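PDB 4M85: N-acetyltransferase from Staphylococcus aureus subsp. aureus, which probably transfers an acetyl group from acetyl-CoA to an acceptor substrate. Local coordinates for residues R6-R9 and P10-F14; I74-G78 and E79-K83; D38-L41 and D42-K46; K107-K110 and D111-Y115; K133-T136 and S137-S141. All blocks are in the same frame, centred on the assembly; numbering follows the deposited sequence.

Interaction 1 (R6-R9 and P10-F14)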
loop_
_atom_site.group_PDB
_atom_site.type_symbol
_atom_site.label_atom_id
_atom_site.label_comp_id
_atom_site.label_asym_id
_atom_site.label_seq_id
_atom_site.Cartn_x
_atom_site.Cartn_y
_atom_site.Cartn_z
ATOM N N ARG A 6 -1.157 -13.108 -8.013
ATOM C CA ARG A 6 -2.136 -13.821 -7.197
ATOM C C ARG A 6 -2.417 -13.083 -5.903
ATOM O O ARG A 6 -1.677 -12.159 -5.514
ATOM C CB ARG A 6 -1.616 -15.226 -6.853
ATOM C CG ARG A 6 -0.212 -15.227 -6.251
ATOM C CD ARG A 6 0.119 -16.476 -5.437
ATOM N NE ARG A 6 1.466 -16.381 -4.863
ATOM C CZ ARG A 6 1.748 -15.898 -3.650
ATOM N NH1 ARG A 6 0.793 -15.451 -2.842
ATOM N NH2 ARG A 6 2.998 -15.849 -3.241
ATOM N N GLN A 7 -3.468 -13.522 -5.211
ATOM C CA GLN A 7 -3.774 -12.993 -3.898
ATOM C C GLN A 7 -2.635 -13.313 -2.959
ATOM O O GLN A 7 -2.060 -14.398 -3.003
ATOM C CB GLN A 7 -5.059 -13.581 -3.329
ATOM C CG GLN A 7 -6.336 -12.939 -3.821
ATOM C CD GLN A 7 -6.555 -11.513 -3.325
ATOM O OE1 GLN A 7 -7.160 -10.717 -4.039
ATOM N NE2 GLN A 7 -6.073 -11.183 -2.116
ATOM N N ALA A 8 -2.321 -12.354 -2.091
ATOM C CA ALA A 8 -1.348 -12.553 -1.034
ATOM C C ALA A 8 -1.831 -13.680 -0.126
ATOM O O ALA A 8 -3.030 -13.929 -0.021
ATOM C CB ALA A 8 -1.186 -11.269 -0.240
ATOM N N ARG A 9 -0.895 -14.397 0.478
ATOM C CA ARG A 9 -1.207 -15.366 1.510
ATOM C C ARG A 9 -0.484 -14.940 2.780
ATOM O O ARG A 9 0.453 -14.147 2.713
ATOM C CB ARG A 9 -0.701 -16.736 1.103
ATOM C CG ARG A 9 -1.310 -17.309 -0.168
ATOM C CD ARG A 9 -0.745 -18.709 -0.407
ATOM N NE ARG A 9 -0.894 -19.132 -1.802
ATOM C CZ ARG A 9 0.094 -19.233 -2.701
ATOM N NH1 ARG A 9 1.350 -18.954 -2.406
ATOM N NH2 ARG A 9 -0.193 -19.636 -3.926
ATOM N N PRO A 10 -0.896 -15.478 3.939
ATOM C CA PRO A 10 -0.290 -15.069 5.216
ATOM C C PRO A 10 1.233 -15.105 5.211
ATOM O O PRO A 10 1.881 -14.208 5.754
ATOM C CB PRO A 10 -0.857 -16.101 6.192
ATOM C CG PRO A 10 -2.235 -16.364 5.660
ATOM C CD PRO A 10 -2.131 -16.259 4.156
ATOM N N GLU A 11 1.785 -16.145 4.591
ATOM C CA GLU A 11 3.239 -16.341 4.515
ATOM C C GLU A 11 3.974 -15.314 3.652
ATOM O O GLU A 11 5.215 -15.228 3.696
ATOM C CB GLU A 11 3.587 -17.759 4.040
ATOM C CG GLU A 11 2.583 -18.377 3.065
ATOM C CD GLU A 11 1.341 -18.909 3.781
ATOM O OE1 GLU A 11 1.496 -19.559 4.845
ATOM O OE2 GLU A 11 0.219 -18.651 3.310
ATOM N N ASP A 12 3.234 -14.531 2.870
ATOM C CA ASP A 12 3.852 -13.433 2.130
ATOM C C ASP A 12 4.172 -12.236 3.024
ATOM O O ASP A 12 4.882 -11.332 2.613
ATOM C CB ASP A 12 2.942 -12.956 1.001
ATOM C CG ASP A 12 2.702 -14.015 -0.044
ATOM O OD1 ASP A 12 3.648 -14.810 -0.369
ATOM O OD2 ASP A 12 1.567 -14.034 -0.567
ATOM N N ARG A 13 3.667 -12.236 4.244
ATOM C CA ARG A 13 3.685 -11.019 5.060
ATOM C C ARG A 13 5.064 -10.445 5.386
ATOM O O ARG A 13 5.217 -9.255 5.626
ATOM C CB ARG A 13 2.876 -11.225 6.337
ATOM C CG ARG A 13 3.461 -12.177 7.359
ATOM C CD ARG A 13 2.415 -12.334 8.467
ATOM N NE ARG A 13 2.873 -13.154 9.580
ATOM C CZ ARG A 13 2.889 -14.482 9.587
ATOM N NH1 ARG A 13 2.516 -15.184 8.521
ATOM N NH2 ARG A 13 3.322 -15.122 10.667
ATOM N N PHE A 14 6.078 -11.291 5.407
ATOM C CA PHE A 14 7.408 -10.817 5.763
ATOM C C PHE A 14 8.009 -9.939 4.642
ATOM O O PHE A 14 8.595 -8.872 4.921
ATOM C CB PHE A 14 8.269 -12.007 6.203
ATOM C CG PHE A 14 7.632 -12.773 7.327
ATOM C CD1 PHE A 14 7.734 -12.312 8.626
ATOM C CD2 PHE A 14 6.845 -13.879 7.075
ATOM C CE1 PHE A 14 7.081 -12.963 9.654
ATOM C CE2 PHE A 14 6.182 -14.535 8.094
ATOM C CZ PHE A 14 6.307 -14.081 9.386
HETATM O O HOH W 1 3.277 -17.989 -0.337
#
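After Arg9 the backbone turns at Pro10 and Glu11, closed by Asp12 N to Arg9 O at 2.8 Å (153° at the hydrogen), and the chain passes from extended strand into a 3-10 turn over residues 10-12. The Asp12 carboxylate returns the bond: its OD2 takes Arg9 N at 2.7 Å, met from above the carboxylate plane. With CG set beside its own backbone N (chi1 -64°), Asp12 turns both oxygens to Arg6, whose guanidinium grips them end-on in a nearly coplanar salt bridge, Arg6 NH1 to Asp12 OD2 at 2.8 Å and Arg6 NH2 to Asp12 OD1 at 3.1 Å. In the GNAT fold this is the passage from the outermost strand 4-7 into helix 13-26. Arg6 NE has a second anionic partner, Glu64 on neighbouring strand 60-65. Over one face of the Arg6 guanidinium lies Arg9 NH1, 3.3 Å above its plane, and a water links Arg9 NH1 (3.0 Å) to Asp12 OD1. Pro10 leans on Val49 of helix 37-49.

Interaction 2 (I74-G78 and E79-K83)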
loop_
_atom_site.group_PDB
_atom_site.type_symbol
_atom_site.label_atom_id
_atom_site.label_comp_id
_atom_site.label_asym_id
_atom_site.label_seq_id
_atom_site.Cartn_x
_atom_site.Cartn_y
_atom_site.Cartn_z
ATOM N N ILE A 74 -1.791 -2.752 -2.937
ATOM C CA ILE A 74 -2.658 -2.795 -1.725
ATOM C C ILE A 74 -3.828 -1.858 -1.966
ATOM O O ILE A 74 -3.623 -0.704 -2.255
ATOM C CB ILE A 74 -1.905 -2.317 -0.451
ATOM C CG1 ILE A 74 -0.569 -3.042 -0.327
ATOM C CG2 ILE A 74 -2.751 -2.519 0.814
ATOM C CD1 ILE A 74 0.274 -2.668 0.883
ATOM N N SER A 75 -5.049 -2.392 -1.854
ATOM C CA SER A 75 -6.264 -1.648 -2.137
ATOM C C SER A 75 -7.444 -2.160 -1.303
ATOM O O SER A 75 -7.470 -3.312 -0.933
ATOM C CB SER A 75 -6.608 -1.755 -3.604
ATOM O OG SER A 75 -6.958 -3.081 -3.962
ATOM N N TYR A 76 -8.402 -1.276 -1.043
ATOM C CA TYR A 76 -9.577 -1.554 -0.183
ATOM C C TYR A 76 -10.574 -0.391 -0.322
ATOM O O TYR A 76 -10.206 0.692 -0.820
ATOM C CB TYR A 76 -9.144 -1.721 1.282
ATOM C CG TYR A 76 -8.141 -0.686 1.710
ATOM C CD1 TYR A 76 -6.791 -0.983 1.786
ATOM C CD2 TYR A 76 -8.534 0.609 2.003
ATOM C CE1 TYR A 76 -5.857 -0.023 2.127
ATOM C CE2 TYR A 76 -7.608 1.568 2.360
ATOM C CZ TYR A 76 -6.270 1.250 2.410
ATOM O OH TYR A 76 -5.364 2.228 2.772
ATOM N N SER A 77 -11.823 -0.575 0.129
ATOM C CA SER A 77 -12.829 0.480 -0.058
ATOM C C SER A 77 -12.485 1.721 0.715
ATOM O O SER A 77 -12.088 1.648 1.881
ATOM C CB SER A 77 -14.260 0.023 0.331
ATOM O OG SER A 77 -14.255 -0.541 1.619
ATOM N N GLY A 78 -12.656 2.868 0.071
ATOM C CA GLY A 78 -12.484 4.149 0.742
ATOM C C GLY A 78 -13.462 4.356 1.897
ATOM O O GLY A 78 -13.141 5.003 2.894
ATOM N N GLU A 79 -14.648 3.767 1.802
ATOM C CA GLU A 79 -15.633 4.002 2.846
ATOM C C GLU A 79 -15.257 3.319 4.156
ATOM O O GLU A 79 -15.593 3.811 5.211
ATOM C CB GLU A 79 -17.047 3.653 2.393
ATOM C CG GLU A 79 -17.370 2.194 2.160
ATOM C CD GLU A 79 -18.853 1.993 1.891
ATOM O OE1 GLU A 79 -19.634 2.945 2.140
ATOM O OE2 GLU A 79 -19.244 0.901 1.428
ATOM N N ASN A 80 -14.508 2.228 4.097
ATOM C CA ASN A 80 -14.040 1.572 5.309
ATOM C C ASN A 80 -12.596 1.925 5.719
ATOM O O ASN A 80 -12.031 1.280 6.606
ATOM C CB ASN A 80 -14.202 0.069 5.147
ATOM C CG ASN A 80 -15.662 -0.384 5.210
ATOM O OD1 ASN A 80 -16.524 0.309 5.722
ATOM N ND2 ASN A 80 -15.931 -1.566 4.694
ATOM N N GLU A 81 -12.015 2.960 5.113
ATOM C CA GLU A 81 -10.586 3.279 5.302
ATOM C C GLU A 81 -10.195 3.452 6.770
ATOM O O GLU A 81 -9.241 2.835 7.239
ATOM C CB GLU A 81 -10.189 4.564 4.554
ATOM C CG GLU A 81 -8.703 4.877 4.640
ATOM C CD GLU A 81 -8.302 6.208 4.007
ATOM O OE1 GLU A 81 -9.111 6.853 3.298
ATOM O OE2 GLU A 81 -7.148 6.627 4.222
ATOM N N LEU A 82 -10.903 4.338 7.465
ATOM C CA LEU A 82 -10.597 4.633 8.864
ATOM C C LEU A 82 -10.911 3.430 9.777
ATOM O O LEU A 82 -10.278 3.271 10.804
ATOM C CB LEU A 82 -11.324 5.906 9.318
ATOM C CG LEU A 82 -10.888 7.221 8.650
ATOM C CD1 LEU A 82 -11.458 8.405 9.422
ATOM C CD2 LEU A 82 -9.379 7.345 8.570
ATOM N N LYS A 83 -11.844 2.560 9.385
ATOM C CA LYS A 83 -12.091 1.335 10.142
ATOM C C LYS A 83 -10.924 0.357 10.022
ATOM O O LYS A 83 -10.514 -0.283 11.008
ATOM C CB LYS A 83 -13.364 0.657 9.681
ATOM C CG LYS A 83 -13.699 -0.576 10.501
ATOM C CD LYS A 83 -14.912 -1.298 9.949
ATOM C CE LYS A 83 -14.526 -2.519 9.135
ATOM N NZ LYS A 83 -15.497 -2.799 8.045
HETATM O O HOH W 2 -11.774 7.063 2.760
HETATM O O HOH W 3 -12.998 6.093 5.849
#
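Gly78 and Ser77 meet Glu79, Asn80 and Glu81 where strand 68-77 of the GNAT sheet ends and the chain bends into the short helix 81-86. Gly78 O accepts Glu81 N at 3.2 Å with a fairly straight N-H (161°), the donor coming from well above the carbonyl plane. One residue earlier, Ser77 O receives Asn80 N in a weak bond of 3.3 Å, so two successive carbonyls are engaged by the turn. Ser77 OG, placed between its backbone N and carbonyl carbon (chi1 51°), lies 3.6 Å from Asn80 CB. Glu79 CG approaches the same Ser77 OG at 4.2 Å, while the Glu79 carboxylate leads away from the strand. Tyr76 and Glu81 approach more loosely, CE2 of the Tyr76 ring at 4.2 Å from Glu81 CG, and their polar ends are taken by other residues: Tyr76 OH by Glu117, Glu81 by Arg54 and by the backbone N of Glu108 and Ala109. A water joins the helix side chain to the turn; its 2.5 Å distance to Gly78 O is doubtfully short, but it donates to Glu81 OE1 at 2.7 Å.

Interaction 3 (D38-L41 and D42-K46)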
loop_
_atom_site.group_PDB
_atom_site.type_symbol
_atom_site.label_atom_id
_atom_site.label_comp_id
_atom_site.label_asym_id
_atom_site.label_seq_id
_atom_site.Cartn_x
_atom_site.Cartn_y
_atom_site.Cartn_z
ATOM N N ASP A 38 13.224 -3.218 13.584
ATOM C CA ASP A 38 12.867 -4.563 13.977
ATOM C C ASP A 38 11.444 -4.584 14.473
ATOM O O ASP A 38 10.667 -5.484 14.137
ATOM C CB ASP A 38 13.783 -5.042 15.109
ATOM C CG ASP A 38 13.709 -6.538 15.323
ATOM O OD1 ASP A 38 13.800 -6.965 16.489
ATOM O OD2 ASP A 38 13.567 -7.281 14.331
ATOM N N MET A 39 11.121 -3.565 15.263
ATOM C CA MET A 39 9.862 -3.504 15.958
ATOM C C MET A 39 8.757 -3.100 14.999
ATOM O O MET A 39 7.673 -3.653 15.054
ATOM C CB MET A 39 9.941 -2.494 17.097
ATOM C CG MET A 39 9.100 -2.841 18.298
ATOM S SD MET A 39 9.564 -1.749 19.659
ATOM C CE MET A 39 8.729 -0.270 19.165
ATOM N N VAL A 40 9.059 -2.147 14.119
ATOM C CA VAL A 40 8.107 -1.676 13.119
ATOM C C VAL A 40 7.780 -2.789 12.111
ATOM O O VAL A 40 6.640 -2.968 11.743
ATOM C CB VAL A 40 8.630 -0.416 12.406
ATOM C CG1 VAL A 40 7.675 0.037 11.299
ATOM C CG2 VAL A 40 8.851 0.721 13.406
ATOM N N LEU A 41 8.780 -3.551 11.692
ATOM C CA LEU A 41 8.557 -4.670 10.770
ATOM C C LEU A 41 7.664 -5.739 11.383
ATOM O O LEU A 41 6.677 -6.166 10.773
ATOM C CB LEU A 41 9.900 -5.293 10.333
ATOM C CG LEU A 41 10.719 -4.467 9.341
ATOM C CD1 LEU A 41 12.084 -5.114 9.084
ATOM C CD2 LEU A 41 9.958 -4.299 8.026
ATOM N N ASP A 42 8.026 -6.197 12.580
ATOM C CA ASP A 42 7.167 -7.101 13.326
ATOM C C ASP A 42 5.717 -6.589 13.366
ATOM O O ASP A 42 4.772 -7.347 13.168
ATOM C CB ASP A 42 7.688 -7.280 14.748
ATOM C CG ASP A 42 6.788 -8.143 15.573
ATOM O OD1 ASP A 42 6.707 -9.358 15.309
ATOM O OD2 ASP A 42 6.141 -7.606 16.483
ATOM N N ALA A 43 5.548 -5.306 13.634
ATOM C CA ALA A 43 4.203 -4.738 13.695
ATOM C C ALA A 43 3.453 -4.812 12.354
ATOM O O ALA A 43 2.261 -5.156 12.334
ATOM C CB ALA A 43 4.249 -3.323 14.201
ATOM N N ILE A 44 4.129 -4.446 11.257
ATOM C CA ILE A 44 3.496 -4.460 9.934
ATOM C C ILE A 44 3.163 -5.890 9.553
ATOM O O ILE A 44 2.099 -6.148 9.022
ATOM C CB ILE A 44 4.388 -3.795 8.839
ATOM C CG1 ILE A 44 4.630 -2.324 9.137
ATOM C CG2 ILE A 44 3.768 -3.873 7.464
ATOM C CD1 ILE A 44 5.935 -1.785 8.558
ATOM N N GLU A 45 4.068 -6.821 9.838
ATOM C CA GLU A 45 3.846 -8.222 9.586
ATOM C C GLU A 45 2.556 -8.686 10.271
ATOM O O GLU A 45 1.744 -9.390 9.681
ATOM C CB GLU A 45 5.003 -9.064 10.127
ATOM C CG GLU A 45 6.331 -8.921 9.386
ATOM C CD GLU A 45 7.508 -9.434 10.199
ATOM O OE1 GLU A 45 7.264 -10.094 11.221
ATOM O OE2 GLU A 45 8.690 -9.165 9.840
ATOM N N LYS A 46 2.383 -8.295 11.526
ATOM C CA LYS A 46 1.180 -8.691 12.254
ATOM C C LYS A 46 -0.048 -8.023 11.658
ATOM O O LYS A 46 -1.124 -8.627 11.642
ATOM C CB LYS A 46 1.311 -8.336 13.747
ATOM C CG LYS A 46 2.226 -9.267 14.513
ATOM C CD LYS A 46 2.581 -8.695 15.885
ATOM C CE LYS A 46 3.229 -9.745 16.773
ATOM N NZ LYS A 46 4.081 -9.114 17.811
HETATM O O HOH W 4 6.529 -5.026 17.205
#
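Asp38 to Leu41 offer their carbonyls in turn to the amides four residues on. The backbone bonds run from Asp42 N to Asp38 O at 3.1 Å through to Glu45 N to Leu41 O at 2.8 Å, the last at 171°. The apolar contact is that of Val40 CG1 with Ile44 CD1 at 3.7 Å, the two branched chains meeting at a slant; Val40 presents this methyl because CG1 stands opposite its backbone N (chi1 177°). Separately, Glu45 CG comes to 3.1 Å from Leu41 O, its chain running out extended. Polar links gather at Asp42, whose OD2 takes Lys46 NZ at 2.9 Å on its syn lone pair in a salt bridge, and a water lies 2.7 Å from the same oxygen and 2.8 Å from Met39 O. Lys46 NZ also bonds to Asp92 O. Val40, Leu41 and Glu45 rest on helix 13-26, Met39, Val40 and Ala43 on helix 95-98. The whole is an amphipathic alpha-helix with an i to i+4 acid-base pair, set between two other helices on the flank of the GNAT fold.

Interaction 4 (K107-K110 and D111-Y115)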
loop_
_atom_site.group_PDB
_atom_site.type_symbol
_atom_site.label_atom_id
_atom_site.label_comp_id
_atom_site.label_asym_id
_atom_site.label_seq_id
_atom_site.Cartn_x
_atom_site.Cartn_y
_atom_site.Cartn_z
ATOM N N LYS A 107 -7.232 10.385 6.500
ATOM C CA LYS A 107 -8.108 9.794 5.508
ATOM C C LYS A 107 -7.545 10.174 4.139
ATOM O O LYS A 107 -7.644 11.327 3.723
ATOM C CB LYS A 107 -9.548 10.336 5.675
ATOM C CG LYS A 107 -10.634 9.538 4.960
ATOM C CD LYS A 107 -12.021 10.106 5.268
ATOM C CE LYS A 107 -13.145 9.300 4.622
ATOM N NZ LYS A 107 -13.392 9.686 3.206
ATOM N N GLU A 108 -6.949 9.202 3.448
ATOM C CA GLU A 108 -6.292 9.445 2.155
ATOM C C GLU A 108 -7.264 9.377 0.967
ATOM O O GLU A 108 -6.969 9.919 -0.080
ATOM C CB GLU A 108 -5.112 8.456 1.942
ATOM C CG GLU A 108 -4.067 8.419 3.065
ATOM C CD GLU A 108 -2.915 7.441 2.814
ATOM O OE1 GLU A 108 -2.748 6.972 1.663
ATOM O OE2 GLU A 108 -2.167 7.117 3.763
ATOM N N ALA A 109 -8.418 8.727 1.144
ATOM C CA ALA A 109 -9.335 8.428 0.049
ATOM C C ALA A 109 -10.733 8.987 0.272
ATOM O O ALA A 109 -10.988 9.672 1.249
ATOM C CB ALA A 109 -9.402 6.934 -0.166
ATOM N N LYS A 110 -11.641 8.687 -0.644
ATOM C CA LYS A 110 -12.996 9.198 -0.564
ATOM C C LYS A 110 -13.956 8.021 -0.528
ATOM O O LYS A 110 -13.623 6.919 -0.971
ATOM C CB LYS A 110 -13.281 10.108 -1.753
ATOM C CG LYS A 110 -12.623 11.471 -1.655
ATOM C CD LYS A 110 -12.920 12.293 -2.891
ATOM C CE LYS A 110 -11.960 13.465 -3.046
ATOM N NZ LYS A 110 -12.086 14.098 -4.394
ATOM N N ASP A 111 -15.147 8.253 0.006
ATOM C CA ASP A 111 -16.055 7.168 0.329
ATOM C C ASP A 111 -16.606 6.439 -0.882
ATOM O O ASP A 111 -17.007 5.281 -0.759
ATOM C CB ASP A 111 -17.210 7.690 1.186
ATOM C CG ASP A 111 -16.737 8.336 2.486
ATOM O OD1 ASP A 111 -15.704 7.913 3.043
ATOM O OD2 ASP A 111 -17.399 9.275 2.948
ATOM N N ASP A 112 -16.628 7.078 -2.048
ATOM C CA ASP A 112 -17.119 6.396 -3.264
ATOM C C ASP A 112 -16.019 5.740 -4.093
ATOM O O ASP A 112 -16.247 5.419 -5.271
ATOM C CB ASP A 112 -17.921 7.360 -4.156
ATOM C CG ASP A 112 -17.075 8.495 -4.724
ATOM O OD1 ASP A 112 -16.119 8.947 -4.055
ATOM O OD2 ASP A 112 -17.401 8.965 -5.838
ATOM N N GLU A 113 -14.853 5.511 -3.482
ATOM C CA GLU A 113 -13.668 4.984 -4.181
ATOM C C GLU A 113 -13.186 3.649 -3.641
ATOM O O GLU A 113 -13.265 3.386 -2.448
ATOM C CB GLU A 113 -12.479 5.971 -4.072
ATOM C CG GLU A 113 -12.718 7.346 -4.676
ATOM C CD GLU A 113 -11.667 8.373 -4.343
ATOM O OE1 GLU A 113 -10.792 8.162 -3.459
ATOM O OE2 GLU A 113 -11.743 9.443 -4.971
ATOM N N TYR A 114 -12.675 2.810 -4.543
ATOM C CA TYR A 114 -11.835 1.694 -4.156
ATOM C C TYR A 114 -10.379 2.172 -4.256
ATOM O O TYR A 114 -9.812 2.293 -5.362
ATOM C CB TYR A 114 -12.135 0.475 -5.011
ATOM C CG TYR A 114 -11.999 -0.792 -4.239
ATOM C CD1 TYR A 114 -13.096 -1.376 -3.605
ATOM C CD2 TYR A 114 -10.741 -1.406 -4.102
ATOM C CE1 TYR A 114 -12.945 -2.546 -2.860
ATOM C CE2 TYR A 114 -10.579 -2.581 -3.379
ATOM C CZ TYR A 114 -11.674 -3.150 -2.763
ATOM O OH TYR A 114 -11.459 -4.309 -2.049
ATOM N N TYR A 115 -9.813 2.487 -3.089
ATOM C CA TYR A 115 -8.522 3.175 -2.964
ATOM C C TYR A 115 -7.355 2.223 -3.078
ATOM O O TYR A 115 -7.276 1.223 -2.364
ATOM C CB TYR A 115 -8.420 3.908 -1.606
ATOM C CG TYR A 115 -7.125 4.655 -1.354
ATOM C CD1 TYR A 115 -6.657 5.616 -2.258
ATOM C CD2 TYR A 115 -6.387 4.447 -0.182
ATOM C CE1 TYR A 115 -5.497 6.327 -2.016
ATOM C CE2 TYR A 115 -5.234 5.154 0.066
ATOM C CZ TYR A 115 -4.795 6.076 -0.863
ATOM O OH TYR A 115 -3.665 6.769 -0.638
#
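Tyr115 and Glu108 make the tight end of this contact. Tyr115 OH donates to Glu108 OE1 at 2.5 Å, a very short bond; the carboxylate oxygen lies at the ring edge, near its plane, although carboxylate and ring planes stand 83° apart. Over one ring face sits the methyl of Ala109, its CB 3.4 Å from Tyr115 CG. Tyr115 OH also bonds to Asn150 ND2. Next along the chain, a type I beta turn from Lys110 to Glu113 reverses direction into strand 114-121 of the GNAT sheet, closed by Glu113 N to Lys110 O at 3.1 Å. Glu113 adds a side-chain bond across the same turn: its OE1 receives Lys110 N at 3.0 Å from above the carboxylate plane and also bonds to Ser148 OG, while OE2 bonds to His182. The solvent side is looser. There Lys107, bent at its last torsion (chi4 -84°), crosses Asp111 at about a right angle, and Lys107 NZ meets Asp111 OD1 at 2.9 Å in a salt bridge; Lys107 NZ also bonds to Ala109 O at 3.1 Å. Of two further exposed residues, Lys110 forms a salt bridge through NZ with Asp170, and Asp112 one through OD2 with Lys146.

Interaction 5 (K133-T136 and S137-S141)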
loop_
_atom_site.group_PDB
_atom_site.type_symbol
_atom_site.label_atom_id
_atom_site.label_comp_id
_atom_site.label_asym_id
_atom_site.label_seq_id
_atom_site.Cartn_x
_atom_site.Cartn_y
_atom_site.Cartn_z
ATOM N N LYS A 133 1.879 -4.095 -14.365
ATOM C CA LYS A 133 1.169 -5.364 -14.453
ATOM C C LYS A 133 0.230 -5.565 -13.262
ATOM O O LYS A 133 -0.884 -6.086 -13.412
ATOM C CB LYS A 133 2.154 -6.532 -14.525
ATOM C CG LYS A 133 2.888 -6.676 -15.864
ATOM C CD LYS A 133 3.844 -7.873 -15.812
ATOM C CE LYS A 133 5.051 -7.724 -16.728
ATOM N NZ LYS A 133 4.637 -7.446 -18.132
ATOM N N LEU A 134 0.685 -5.193 -12.074
ATOM C CA LEU A 134 -0.145 -5.365 -10.876
ATOM C C LEU A 134 -1.332 -4.433 -10.923
ATOM O O LEU A 134 -2.455 -4.815 -10.605
ATOM C CB LEU A 134 0.660 -5.112 -9.600
ATOM C CG LEU A 134 1.536 -6.246 -9.125
ATOM C CD1 LEU A 134 2.403 -5.734 -8.007
ATOM C CD2 LEU A 134 0.677 -7.415 -8.667
ATOM N N LEU A 135 -1.081 -3.214 -11.348
ATOM C CA LEU A 135 -2.138 -2.218 -11.461
ATOM C C LEU A 135 -3.196 -2.622 -12.509
ATOM O O LEU A 135 -4.400 -2.590 -12.247
ATOM C CB LEU A 135 -1.519 -0.865 -11.795
ATOM C CG LEU A 135 -2.441 0.352 -11.930
ATOM C CD1 LEU A 135 -3.301 0.442 -10.687
ATOM C CD2 LEU A 135 -1.660 1.640 -12.128
ATOM N N THR A 136 -2.735 -2.998 -13.692
ATOM C CA THR A 136 -3.620 -3.393 -14.786
ATOM C C THR A 136 -4.502 -4.572 -14.361
ATOM O O THR A 136 -5.704 -4.562 -14.541
ATOM C CB THR A 136 -2.781 -3.712 -16.021
ATOM O OG1 THR A 136 -2.195 -2.512 -16.482
ATOM C CG2 THR A 136 -3.604 -4.289 -17.152
ATOM N N SER A 137 -3.895 -5.564 -13.740
ATOM C CA SER A 137 -4.627 -6.736 -13.334
ATOM C C SER A 137 -5.631 -6.421 -12.202
ATOM O O SER A 137 -6.716 -6.990 -12.178
ATOM C CB SER A 137 -3.653 -7.846 -12.941
ATOM O OG SER A 137 -4.287 -8.754 -12.102
ATOM N N LEU A 138 -5.271 -5.515 -11.285
ATOM C CA LEU A 138 -6.173 -5.105 -10.220
ATOM C C LEU A 138 -7.372 -4.335 -10.780
ATOM O O LEU A 138 -8.505 -4.538 -10.326
ATOM C CB LEU A 138 -5.448 -4.230 -9.188
ATOM C CG LEU A 138 -6.285 -3.683 -8.024
ATOM C CD1 LEU A 138 -6.835 -4.834 -7.202
ATOM C CD2 LEU A 138 -5.466 -2.749 -7.140
ATOM N N LEU A 139 -7.124 -3.425 -11.732
ATOM C CA LEU A 139 -8.220 -2.637 -12.321
ATOM C C LEU A 139 -9.179 -3.561 -13.070
ATOM O O LEU A 139 -10.375 -3.387 -12.993
ATOM C CB LEU A 139 -7.703 -1.525 -13.244
ATOM C CG LEU A 139 -6.879 -0.410 -12.557
ATOM C CD1 LEU A 139 -6.243 0.482 -13.610
ATOM C CD2 LEU A 139 -7.688 0.430 -11.577
ATOM N N GLU A 140 -8.663 -4.564 -13.771
ATOM C CA GLU A 140 -9.533 -5.538 -14.446
ATOM C C GLU A 140 -10.389 -6.413 -13.483
ATOM O O GLU A 140 -11.430 -6.941 -13.900
ATOM C CB GLU A 140 -8.696 -6.426 -15.391
ATOM C CG GLU A 140 -9.498 -7.233 -16.419
ATOM C CD GLU A 140 -10.052 -8.583 -15.914
ATOM O OE1 GLU A 140 -9.487 -9.191 -14.979
ATOM O OE2 GLU A 140 -11.041 -9.079 -16.498
ATOM N N SER A 141 -9.970 -6.571 -12.224
ATOM C CA SER A 141 -10.713 -7.401 -11.247
ATOM C C SER A 141 -12.138 -6.893 -10.907
ATOM O O SER A 141 -12.971 -7.665 -10.401
ATOM C CB SER A 141 -9.918 -7.581 -9.929
ATOM O OG SER A 141 -9.964 -6.390 -9.148
#
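Leu135 and Leu139, one helical turn apart, meet at a slant: CD1 of Leu135 lies 4.1 Å from both CG and CD1 of Leu139. Different first torsions bring the branches together. Leu135 CG stands opposite its backbone N (chi1 -179°), which brings its CD1 toward the later turn, whereas Leu139 CG lies beside its own N (chi1 -65°), with CG 3.3 Å from Leu135 O. Both rest on Val165, and Leu134 and Leu138 of the same helix press on Ile73 of strand 68-77. The polar face is lined differently: Thr136 OG1 bonds back to Thr132 O, and Ser137 packs its CB against Lys133 O at 3.3 Å. Underneath, the turn is held by bonds such as Leu139 N to Leu135 O at 2.9 Å. Further on, Leu138 O takes both Ser141 N at 3.1 Å and Ser141 OG at 2.6 Å. This is the amphipathic helix of the beta-alpha-beta crossover from strand 114-121 to strand 147-152, whose first turn in GNAT enzymes generally faces the acetyl-CoA pyrophosphate.

How the interactions relate
Along the chain the order is interaction 1, 3, 2, 4, 5, each closing before the next opens. Interactions 2 and 4 form one patch, their centres about 7 Å apart, on adjoining strands 68-77 and 114-121: a probable hydrogen bond joins Gly78 N to Glu113 O at 2.6 Å. Interactions 1 and 3 meet through Arg13 and Phe14 against Glu45, helix 13-26 leaning on helix 37-49, with centres about 15 Å apart. Interaction 5, on the helix following strand 114-121, touches interaction 2 by Ser75 and Leu138. Interactions 3 and 5 lie on opposite sides of the chain's centre, about 28 Å apart between centres, so the contacts span much of the chain, from helix 37-49 to helix 130-140.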